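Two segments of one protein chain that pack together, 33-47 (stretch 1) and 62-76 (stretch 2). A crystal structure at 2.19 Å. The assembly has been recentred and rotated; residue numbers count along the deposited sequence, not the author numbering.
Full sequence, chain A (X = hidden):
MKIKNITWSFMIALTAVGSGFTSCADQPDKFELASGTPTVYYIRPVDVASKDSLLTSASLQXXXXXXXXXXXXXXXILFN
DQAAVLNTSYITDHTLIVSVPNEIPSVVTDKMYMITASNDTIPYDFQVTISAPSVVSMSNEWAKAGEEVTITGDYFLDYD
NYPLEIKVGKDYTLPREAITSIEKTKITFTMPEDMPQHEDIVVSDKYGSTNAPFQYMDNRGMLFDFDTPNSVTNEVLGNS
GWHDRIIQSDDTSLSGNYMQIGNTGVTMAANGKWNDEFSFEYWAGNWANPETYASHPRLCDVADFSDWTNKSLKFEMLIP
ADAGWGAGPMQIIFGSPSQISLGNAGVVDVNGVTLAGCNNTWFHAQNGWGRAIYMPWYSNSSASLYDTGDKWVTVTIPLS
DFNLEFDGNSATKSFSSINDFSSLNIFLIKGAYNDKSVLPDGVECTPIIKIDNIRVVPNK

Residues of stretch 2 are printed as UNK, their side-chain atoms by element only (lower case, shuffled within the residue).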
# COMPACT_ATOMS: atom_id res chain seq x y z
N LEU A 33 -7.60 13.67 50.66
CA LEU A 33 -7.38 13.26 52.04
C LEU A 33 -6.20 14.00 52.65
O LEU A 33 -6.35 14.76 53.61
CB LEU A 33 -7.17 11.74 52.12
CG LEU A 33 -8.39 10.85 52.38
CD1 LEU A 33 -9.61 11.32 51.59
CD2 LEU A 33 -8.07 9.40 52.06
N ALA A 34 -5.01 13.78 52.09
CA ALA A 34 -3.80 14.38 52.64
C ALA A 34 -3.78 15.89 52.37
O ALA A 34 -4.65 16.45 51.70
CB ALA A 34 -2.56 13.72 52.05
N SER A 35 -2.75 16.54 52.92
CA SER A 35 -2.56 17.97 52.77
C SER A 35 -1.11 18.25 52.39
O SER A 35 -0.21 17.46 52.68
CB SER A 35 -2.91 18.73 54.06
OG SER A 35 -2.21 18.20 55.17
N GLY A 36 -0.90 19.38 51.73
CA GLY A 36 0.40 19.78 51.26
C GLY A 36 0.47 19.77 49.74
O GLY A 36 -0.48 19.41 49.04
N THR A 37 1.63 20.18 49.23
CA THR A 37 1.86 20.25 47.79
C THR A 37 2.56 18.99 47.33
O THR A 37 3.66 18.69 47.82
CB THR A 37 2.68 21.47 47.43
OG1 THR A 37 2.19 22.61 48.14
CG2 THR A 37 2.61 21.74 45.94
N PRO A 38 1.98 18.23 46.40
CA PRO A 38 2.62 16.97 45.98
C PRO A 38 3.86 17.23 45.14
O PRO A 38 3.90 18.15 44.32
CB PRO A 38 1.52 16.28 45.16
CG PRO A 38 0.68 17.40 44.65
CD PRO A 38 0.69 18.45 45.73
N THR A 39 4.88 16.41 45.37
CA THR A 39 6.12 16.44 44.62
C THR A 39 6.39 15.07 44.02
O THR A 39 5.90 14.05 44.52
CB THR A 39 7.31 16.87 45.51
OG1 THR A 39 7.65 15.79 46.39
CG2 THR A 39 6.94 18.09 46.33
N VAL A 40 7.18 15.04 42.95
CA VAL A 40 7.57 13.79 42.29
C VAL A 40 9.08 13.78 42.14
O VAL A 40 9.65 14.63 41.44
CB VAL A 40 6.90 13.61 40.93
CG1 VAL A 40 7.62 12.53 40.13
CG2 VAL A 40 5.47 13.21 41.11
N TYR A 41 9.73 12.81 42.77
CA TYR A 41 11.18 12.69 42.65
C TYR A 41 11.57 12.02 41.34
O TYR A 41 12.51 12.45 40.67
CB TYR A 41 11.75 11.92 43.85
CG TYR A 41 11.40 12.52 45.20
CD1 TYR A 41 11.55 11.77 46.36
CD2 TYR A 41 10.94 13.83 45.32
CE1 TYR A 41 11.23 12.30 47.60
CE2 TYR A 41 10.62 14.36 46.55
CZ TYR A 41 10.77 13.60 47.69
OH TYR A 41 10.47 14.13 48.92
N TYR A 42 10.84 10.98 40.95
CA TYR A 42 11.03 10.33 39.66
C TYR A 42 9.84 9.41 39.40
O TYR A 42 8.99 9.22 40.27
CB TYR A 42 12.35 9.55 39.61
CG TYR A 42 12.51 8.45 40.64
CD1 TYR A 42 12.03 7.17 40.40
CD2 TYR A 42 13.15 8.70 41.85
CE1 TYR A 42 12.18 6.17 41.35
CE2 TYR A 42 13.29 7.71 42.80
CZ TYR A 42 12.81 6.44 42.54
OH TYR A 42 12.95 5.45 43.48
N ILE A 43 9.80 8.86 38.19
CA ILE A 43 8.75 7.94 37.76
C ILE A 43 9.41 6.64 37.33
O ILE A 43 10.34 6.65 36.51
CB ILE A 43 7.91 8.53 36.62
CG1 ILE A 43 7.38 9.91 37.00
CG2 ILE A 43 6.77 7.58 36.25
CD1 ILE A 43 6.15 10.31 36.24
N ARG A 44 8.93 5.53 37.88
CA ARG A 44 9.45 4.20 37.60
C ARG A 44 8.34 3.31 37.05
O ARG A 44 7.15 3.59 37.25
CB ARG A 44 10.05 3.58 38.87
CG ARG A 44 9.04 2.89 39.77
CD ARG A 44 9.65 2.52 41.11
NE ARG A 44 8.64 2.06 42.06
CZ ARG A 44 8.72 2.21 43.38
NH1 ARG A 44 9.78 2.81 43.91
NH2 ARG A 44 7.75 1.77 44.16
N PRO A 45 8.69 2.24 36.34
CA PRO A 45 7.67 1.31 35.85
C PRO A 45 7.03 0.54 37.00
O PRO A 45 7.52 0.53 38.13
CB PRO A 45 8.45 0.37 34.91
CG PRO A 45 9.71 1.11 34.59
CD PRO A 45 10.03 1.91 35.81
N VAL A 46 5.92 -0.12 36.68
CA VAL A 46 5.16 -0.84 37.69
C VAL A 46 5.42 -2.35 37.68
O VAL A 46 5.22 -3.01 38.71
CB VAL A 46 3.65 -0.56 37.56
CG1 VAL A 46 3.02 -1.44 36.49
CG2 VAL A 46 2.95 -0.74 38.89
N ASP A 47 5.86 -2.91 36.55
CA ASP A 47 6.12 -4.34 36.53
C ASP A 47 7.52 -4.63 37.06
O ASP A 47 8.41 -3.78 37.04
CB ASP A 47 5.91 -4.92 35.13
CG ASP A 47 6.87 -4.35 34.09
OD1 ASP A 47 8.10 -4.46 34.28
OD2 ASP A 47 6.39 -3.81 33.08
N UNK A 62 0.17 2.70 29.25
CA UNK A 62 1.26 2.22 30.09
C UNK A 62 0.98 2.56 31.55
O UNK A 62 0.53 3.67 31.87
c UNK A 62 2.59 2.83 29.66
o UNK A 62 2.89 2.50 28.32
N UNK A 63 1.23 1.60 32.43
CA UNK A 63 1.05 1.80 33.86
C UNK A 63 2.38 2.21 34.48
O UNK A 63 3.36 1.46 34.40
o UNK A 63 -0.64 0.07 33.81
c UNK A 63 0.12 0.80 35.96
c UNK A 63 0.51 0.53 34.52
N UNK A 64 2.42 3.40 35.07
CA UNK A 64 3.63 3.95 35.66
C UNK A 64 3.39 4.18 37.15
O UNK A 64 2.26 4.21 37.63
c UNK A 64 3.36 7.67 34.54
c UNK A 64 4.07 5.26 34.97
c UNK A 64 3.00 6.35 35.17
c UNK A 64 4.33 5.03 33.49
N UNK A 65 4.49 4.35 37.88
CA UNK A 65 4.44 4.56 39.32
C UNK A 65 5.22 5.82 39.68
O UNK A 65 6.42 5.91 39.40
c UNK A 65 5.01 3.36 40.09
s UNK A 65 5.02 3.59 41.88
N UNK A 66 4.53 6.78 40.30
CA UNK A 66 5.16 8.01 40.74
C UNK A 66 5.88 7.79 42.06
O UNK A 66 5.40 7.06 42.93
c UNK A 66 4.12 9.12 40.89
c UNK A 66 3.27 9.02 38.49
c UNK A 66 3.65 9.91 39.66
c UNK A 66 2.48 10.79 40.03
N UNK A 67 7.04 8.43 42.21
CA UNK A 67 7.83 8.33 43.43
C UNK A 67 8.06 9.75 43.93
O UNK A 67 8.95 10.45 43.44
c UNK A 67 10.02 7.67 44.46
c UNK A 67 9.15 7.58 43.22
c UNK A 67 8.87 6.12 42.88
N UNK A 68 7.26 10.17 44.90
CA UNK A 68 7.36 11.49 45.49
C UNK A 68 6.81 11.48 46.90
O UNK A 68 6.70 10.41 47.50
N UNK A 69 6.48 12.64 47.46
CA UNK A 69 5.88 12.73 48.78
C UNK A 69 4.60 13.55 48.72
O UNK A 69 4.38 14.34 47.79
c UNK A 69 8.13 12.54 50.02
o UNK A 69 8.88 12.85 50.98
c UNK A 69 6.84 13.35 49.83
o UNK A 69 8.42 11.61 49.24
N UNK A 70 3.76 13.37 49.74
CA UNK A 70 2.43 13.99 49.82
C UNK A 70 1.62 13.72 48.56
O UNK A 70 0.87 14.57 48.08
c UNK A 70 3.17 15.80 51.42
o UNK A 70 3.22 14.96 52.31
n UNK A 70 3.66 17.03 51.57
c UNK A 70 2.54 15.50 50.08
N UNK A 71 1.76 12.51 48.02
CA UNK A 71 1.09 12.16 46.78
C UNK A 71 -0.41 11.99 46.95
O UNK A 71 -1.14 11.98 45.95
c UNK A 71 1.70 10.87 46.21
c UNK A 71 3.51 9.77 44.85
c UNK A 71 3.12 11.01 45.65
c UNK A 71 3.24 12.26 44.79
N UNK A 72 -0.91 11.87 48.18
CA UNK A 72 -2.35 11.76 48.37
C UNK A 72 -3.03 13.12 48.42
O UNK A 72 -4.25 13.17 48.61
c UNK A 72 -3.36 8.44 51.50
c UNK A 72 -2.07 8.76 50.78
c UNK A 72 -2.33 9.47 49.46
c UNK A 72 -2.64 10.95 49.64
n UNK A 72 -3.76 9.51 52.45
N UNK A 73 -2.29 14.22 48.26
CA UNK A 73 -2.88 15.52 47.98
C UNK A 73 -3.33 15.64 46.53
O UNK A 73 -4.01 16.62 46.19
o UNK A 73 -2.00 17.05 49.64
c UNK A 73 -1.89 16.63 48.29
N UNK A 74 -2.98 14.68 45.68
CA UNK A 74 -3.35 14.69 44.27
C UNK A 74 -4.80 14.24 44.14
O UNK A 74 -5.13 13.10 44.49
c UNK A 74 -0.97 14.16 43.71
c UNK A 74 -2.77 13.88 41.98
c UNK A 74 -2.43 13.78 43.46
c UNK A 74 -0.01 13.10 43.27
N UNK A 75 -5.66 15.12 43.64
CA UNK A 75 -7.04 14.74 43.36
C UNK A 75 -7.22 14.28 41.92
O UNK A 75 -7.96 13.32 41.67
c UNK A 75 -8.40 14.66 45.79
c UNK A 75 -7.98 15.91 43.66
c UNK A 75 -8.32 16.03 45.14
n UNK A 75 -7.33 13.87 47.85
c UNK A 75 -8.39 14.76 47.30
N UNK A 76 -6.56 14.94 40.98
CA UNK A 76 -6.64 14.54 39.59
C UNK A 76 -5.27 14.61 38.93
O UNK A 76 -4.38 15.34 39.37

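Position 62 carries one carbon and then one oxygen, out of reach of stretch 1: Ser62. At 63 a carbon bears one oxygen and one carbon, the threonine fork; in Thr63, CG2 lies 3.7 Å from Val46 CG1.

Position 64 has four carbons, forked at the first with one arm two carbons long, which is isoleucine. Ile64 points away overall, yet its CB sits 3.8 Å from Ile43 CG2. Position 65 holds a carbon and a sulfur, so Cys65. Its backbone pairs with Arg44 both ways: Arg44 N to Cys65 O at 3.0 Å, Cys65 N to Arg44 O at 2.8 Å.

At 66, four carbons fork at the second: Leu66, whose CD1 is 3.9 Å from Ile43 CD1 and whose CD2 is 4.0 Å from Val40 CG2. Position 67 shows three carbons forked at the first, a valine. Val67 CB stands over the face of the Tyr42 ring, 3.9 Å from its centroid, and CG2 lies over one face of the Arg44 guanidinium, 3.6 Å from NH1.

Position 68 has no side-chain atoms: Gly68. An ideal CB there would fall 1.7 Å from Thr39 O, so the close approach of Gly68 CA to Val40 CA, 3.9 Å, depends on its absence. The same CA covers the face of the Tyr41 ring.

Position 69 has two carbons, the second bearing two oxygens, hence Asp69; OD1 comes within 2.9 Å of Tyr41 OH. At 70, two carbons end in one oxygen and one nitrogen: Asn70, whose backbone O is 3.4 Å from Pro38 CB.

Position 71, four carbons forked at the second, is Leu71; its CD2 reaches Thr39 O at 3.2 Å. Four carbons in a row ending in nitrogen make 72 Lys72, with CB 3.7 Å from Ala34 CB. At 73 a carbon and an oxygen give Ser73, and OG donates to Gly36 O at 2.9 Å.

Position 74 forks at its first carbon, with a longer arm: Ile74, CG1 3.6 Å from Pro38 CB. Another four-carbon chain ending in nitrogen makes 75 Lys75, its NZ 2.8 Å from Leu33 N. Position 76, bare and without contact, is Gly76.

The contact rests on antiparallel pairing at Arg44–Cys65 and Tyr42–Val67. Ile43 and Leu66 pack on one face of the sheet, while Tyr42, Arg44, Cys65 and Val67 share the other. At the corner, Val67 O accepts from both Tyr41 N (2.6 Å) and Tyr42 N (3.2 Å), keeping the turning chain attached. Beyond it, Ser73 anchors the loop through a backbone carbonyl.

Stretch 2, residues 62-76: STICLVGDNLKSIKG
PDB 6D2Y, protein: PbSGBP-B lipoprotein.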